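Side-chain contacts in phosphoribosylformylglycinamidine synthase 2 (Thermus thermophilus, PDB 3VIU), which belongs to the PurM-like family of AIR synthase related proteins and holds adenosine-5'-diphosphate and a magnesium ion in its single chain: residues E393-R396 with R397-S401; G572-A576 with S577-Y581. All coordinates share one frame; numbering follows the deposited sequence.

Contact 1. Residues E393-R396 with R397-S401; sequences EVLR and RLLAS
Glu-393 and Arg-397 open a run of i to i+4 bonds through the last turns of helix 391-399, with Arg-397 N giving to Glu-393 O at 2.9 Å, and Leu-398, Leu-399 and Ala-400 N giving to the carbonyls of Val-394, Leu-395 and Arg-396. The last, Ala-400 N to Arg-396 O, is 3.1 Å, at the helix end. Buried side chains pair with the same spacing. Val-394 and Leu-398 lie alongside each other, pointing the same way, and CG1 of Val-394 meets CD1 of Leu-398 at 3.9 Å; CG1 stands opposite its backbone N (chi1 163°), which turns it toward the C-terminal end of the helix. Leu-395 and Leu-399 cross at a slant, CG of Leu-395 being 4.1 Å from CD1 of Leu-399, and both pack on Leu-711 of helix 708-723. Glu-393 OE1 lies 3.7 Å from Arg-397 CG; the salt bridge from Glu-393 OE2 to Arg-397 NE is long, 3.9 Å, and the place of OE2 is doubtful. Arg-396 NH1 makes a salt bridge to Glu-710 OE1 on helix 708-723. Packing of the valine and leucines and this outward pairing both tie the helix to its surroundings; as modelled, Glu-393 and Arg-397 are at most loosely paired.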
# COMPACT_ATOMS: atom_id res chain seq x y z
N GLU A 393 -4.10 2.72 -34.61
CA GLU A 393 -3.52 3.84 -33.88
C GLU A 393 -3.94 3.96 -32.42
O GLU A 393 -3.19 4.50 -31.61
CB GLU A 393 -3.82 5.14 -34.64
CG GLU A 393 -2.57 5.98 -34.86
CD GLU A 393 -2.59 7.27 -34.06
OE1 GLU A 393 -1.50 7.78 -33.71
OE2 GLU A 393 -3.70 7.77 -33.78
N VAL A 394 -5.11 3.45 -32.08
CA VAL A 394 -5.55 3.51 -30.69
C VAL A 394 -4.62 2.73 -29.76
O VAL A 394 -4.32 3.19 -28.66
CB VAL A 394 -6.99 2.99 -30.54
CG1 VAL A 394 -7.29 2.67 -29.07
CG2 VAL A 394 -7.97 4.05 -31.04
N LEU A 395 -4.18 1.56 -30.19
CA LEU A 395 -3.28 0.76 -29.36
C LEU A 395 -1.96 1.49 -29.13
O LEU A 395 -1.43 1.49 -28.02
CB LEU A 395 -3.02 -0.61 -29.99
CG LEU A 395 -1.94 -1.46 -29.32
CD1 LEU A 395 -2.31 -1.74 -27.87
CD2 LEU A 395 -1.76 -2.76 -30.09
N ARG A 396 -1.44 2.12 -30.19
CA ARG A 396 -0.19 2.87 -30.07
C ARG A 396 -0.39 4.08 -29.17
O ARG A 396 0.50 4.43 -28.39
CB ARG A 396 0.32 3.33 -31.45
CG ARG A 396 0.83 2.20 -32.36
CD ARG A 396 1.69 2.75 -33.51
NE ARG A 396 0.92 3.50 -34.50
CZ ARG A 396 0.36 2.96 -35.58
NH1 ARG A 396 0.50 1.66 -35.82
NH2 ARG A 396 -0.35 3.71 -36.41
N ARG A 397 -1.55 4.72 -29.27
CA ARG A 397 -1.82 5.89 -28.44
C ARG A 397 -1.99 5.52 -26.97
O ARG A 397 -1.62 6.30 -26.08
CB ARG A 397 -3.05 6.64 -28.96
CG ARG A 397 -2.80 7.36 -30.29
CD ARG A 397 -4.09 7.82 -30.95
NE ARG A 397 -4.80 8.86 -30.21
CZ ARG A 397 -6.05 9.25 -30.48
NH1 ARG A 397 -6.74 8.68 -31.47
NH2 ARG A 397 -6.62 10.22 -29.76
N LEU A 398 -2.56 4.34 -26.71
CA LEU A 398 -2.76 3.88 -25.33
C LEU A 398 -1.43 3.50 -24.69
O LEU A 398 -1.18 3.81 -23.52
CB LEU A 398 -3.70 2.67 -25.30
CG LEU A 398 -5.19 2.98 -25.40
CD1 LEU A 398 -5.98 1.68 -25.52
CD2 LEU A 398 -5.65 3.79 -24.19
N LEU A 399 -0.58 2.83 -25.46
CA LEU A 399 0.72 2.41 -24.96
C LEU A 399 1.53 3.65 -24.61
O LEU A 399 2.30 3.64 -23.66
CB LEU A 399 1.46 1.57 -26.02
CG LEU A 399 1.00 0.12 -26.20
CD1 LEU A 399 1.59 -0.45 -27.45
CD2 LEU A 399 1.41 -0.72 -24.99
N ALA A 400 1.34 4.72 -25.38
CA ALA A 400 2.06 5.98 -25.15
C ALA A 400 1.48 6.84 -24.03
O ALA A 400 2.04 7.88 -23.69
CB ALA A 400 2.12 6.78 -26.44
N SER A 401 0.36 6.41 -23.46
CA SER A 401 -0.27 7.15 -22.37
C SER A 401 0.55 6.99 -21.11
O SER A 401 0.90 5.88 -20.72
CB SER A 401 -1.68 6.62 -22.10
OG SER A 401 -2.12 7.03 -20.81

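Contact 2. Residues G572-A576 with S577-Y581; sequences GELGA and SEVLY
A type II beta turn, Leu-574 to Ser-577, leads straight into the N-cap of helix 578-584, in the loop that follows strand 563-567 of the second AIR synthase related C-terminal domain. Ser-577 closes the turn and caps the helix at once. Its backbone N gives to Leu-574 O at 3.1 Å, and its OG gives to the same oxygen at 2.7 Å. Both donors approach that carbonyl from one face, N standing 47° out of its plane and OG tilted less, so the oxygen of buried Leu-574 is gripped twice. OG in turn accepts from Leu-580 N at 3.1 Å, the capping bond. This relay depends on the Ser-577 rotamer, with OG lying between its own backbone N and carbonyl carbon (chi1 71°). Leu-580 closes over the turn as well, its CB coming to 3.4 Å from Leu-574 O and its CD2 to 3.9 Å from Ala-576 N. Around the cap, Glu-656 accepts from Glu-578 N, and the carboxylate of Glu-578 reaches Tyr-162. Beside the capping bonds the side chains of Leu-574 and Val-579 cross at an angle, and there CD2 of Leu-574 rests 3.7 Å from CG1 of Val-579.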
# COMPACT_ATOMS: atom_id res chain seq x y z
N GLY A 572 -15.28 -5.94 -23.34
CA GLY A 572 -15.07 -5.16 -22.14
C GLY A 572 -16.05 -3.99 -22.23
O GLY A 572 -16.75 -3.86 -23.23
N GLU A 573 -16.11 -3.15 -21.20
CA GLU A 573 -17.01 -2.00 -21.24
C GLU A 573 -16.17 -0.73 -21.39
O GLU A 573 -14.96 -0.73 -21.11
CB GLU A 573 -17.85 -1.95 -19.95
CG GLU A 573 -18.43 -3.29 -19.53
CD GLU A 573 -19.30 -3.21 -18.27
OE1 GLU A 573 -19.46 -4.25 -17.59
OE2 GLU A 573 -19.82 -2.12 -17.95
N LEU A 574 -16.80 0.36 -21.83
CA LEU A 574 -16.08 1.61 -22.05
C LEU A 574 -16.17 2.63 -20.93
O LEU A 574 -15.38 3.57 -20.88
CB LEU A 574 -16.56 2.25 -23.36
CG LEU A 574 -16.51 1.32 -24.57
CD1 LEU A 574 -17.25 1.94 -25.74
CD2 LEU A 574 -15.06 1.04 -24.92
N GLY A 575 -17.14 2.46 -20.03
CA GLY A 575 -17.31 3.39 -18.93
C GLY A 575 -16.09 3.56 -18.04
O GLY A 575 -15.55 2.58 -17.54
N ALA A 576 -15.67 4.80 -17.85
CA ALA A 576 -14.51 5.11 -17.01
C ALA A 576 -13.25 4.41 -17.50
O ALA A 576 -12.32 4.20 -16.73
CB ALA A 576 -14.81 4.69 -15.56
N SER A 577 -13.21 4.06 -18.78
CA SER A 577 -12.05 3.36 -19.30
C SER A 577 -10.96 4.27 -19.82
O SER A 577 -11.14 5.49 -19.94
CB SER A 577 -12.46 2.43 -20.43
OG SER A 577 -12.81 3.18 -21.59
N GLU A 578 -9.82 3.65 -20.12
CA GLU A 578 -8.67 4.36 -20.67
C GLU A 578 -9.01 4.82 -22.08
O GLU A 578 -8.82 5.98 -22.43
CB GLU A 578 -7.45 3.44 -20.73
CG GLU A 578 -6.71 3.26 -19.43
CD GLU A 578 -6.21 4.57 -18.85
OE1 GLU A 578 -5.88 5.49 -19.64
OE2 GLU A 578 -6.13 4.67 -17.61
N VAL A 579 -9.51 3.91 -22.90
CA VAL A 579 -9.82 4.25 -24.28
C VAL A 579 -10.85 5.36 -24.36
O VAL A 579 -10.82 6.16 -25.29
CB VAL A 579 -10.33 3.01 -25.08
CG1 VAL A 579 -11.79 2.71 -24.73
CG2 VAL A 579 -10.15 3.26 -26.58
N LEU A 580 -11.77 5.42 -23.40
CA LEU A 580 -12.78 6.47 -23.41
C LEU A 580 -12.09 7.82 -23.20
O LEU A 580 -12.34 8.78 -23.93
CB LEU A 580 -13.82 6.26 -22.31
CG LEU A 580 -14.80 7.43 -22.10
CD1 LEU A 580 -15.61 7.67 -23.37
CD2 LEU A 580 -15.73 7.14 -20.95
N TYR A 581 -11.22 7.86 -22.20
CA TYR A 581 -10.49 9.08 -21.88
C TYR A 581 -9.63 9.55 -23.04
O TYR A 581 -9.52 10.74 -23.30
CB TYR A 581 -9.59 8.86 -20.66
CG TYR A 581 -8.74 10.06 -20.34
CD1 TYR A 581 -9.30 11.20 -19.77
CD2 TYR A 581 -7.38 10.07 -20.63
CE1 TYR A 581 -8.51 12.31 -19.47
CE2 TYR A 581 -6.59 11.17 -20.34
CZ TYR A 581 -7.16 12.29 -19.76
OH TYR A 581 -6.39 13.39 -19.47

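Contacts 1 and 2 lie in series along the chain, yet their centres are 14 Å apart and their helices, 391-399 and 578-584, touch. Val-394 CG1 packs at 3.8 Å on Val-579 CG2, the branch that Val-579 does not use against Leu-574, while Leu-398 CD2 rests 3.9 Å from Glu-578 CB. One side of helix 391-399, through Val-394 and Leu-398, thus packs on the capped start of helix 578-584. Neither contact supplies a ligand of the magnesium ion, which Asp-430, Asn-472 and Asp-620 hold: it is about 13 Å from the side chain of Leu-399 and about 12 Å from that of Glu-578. No residue of either contact lines the adenosine-5'-diphosphate pocket.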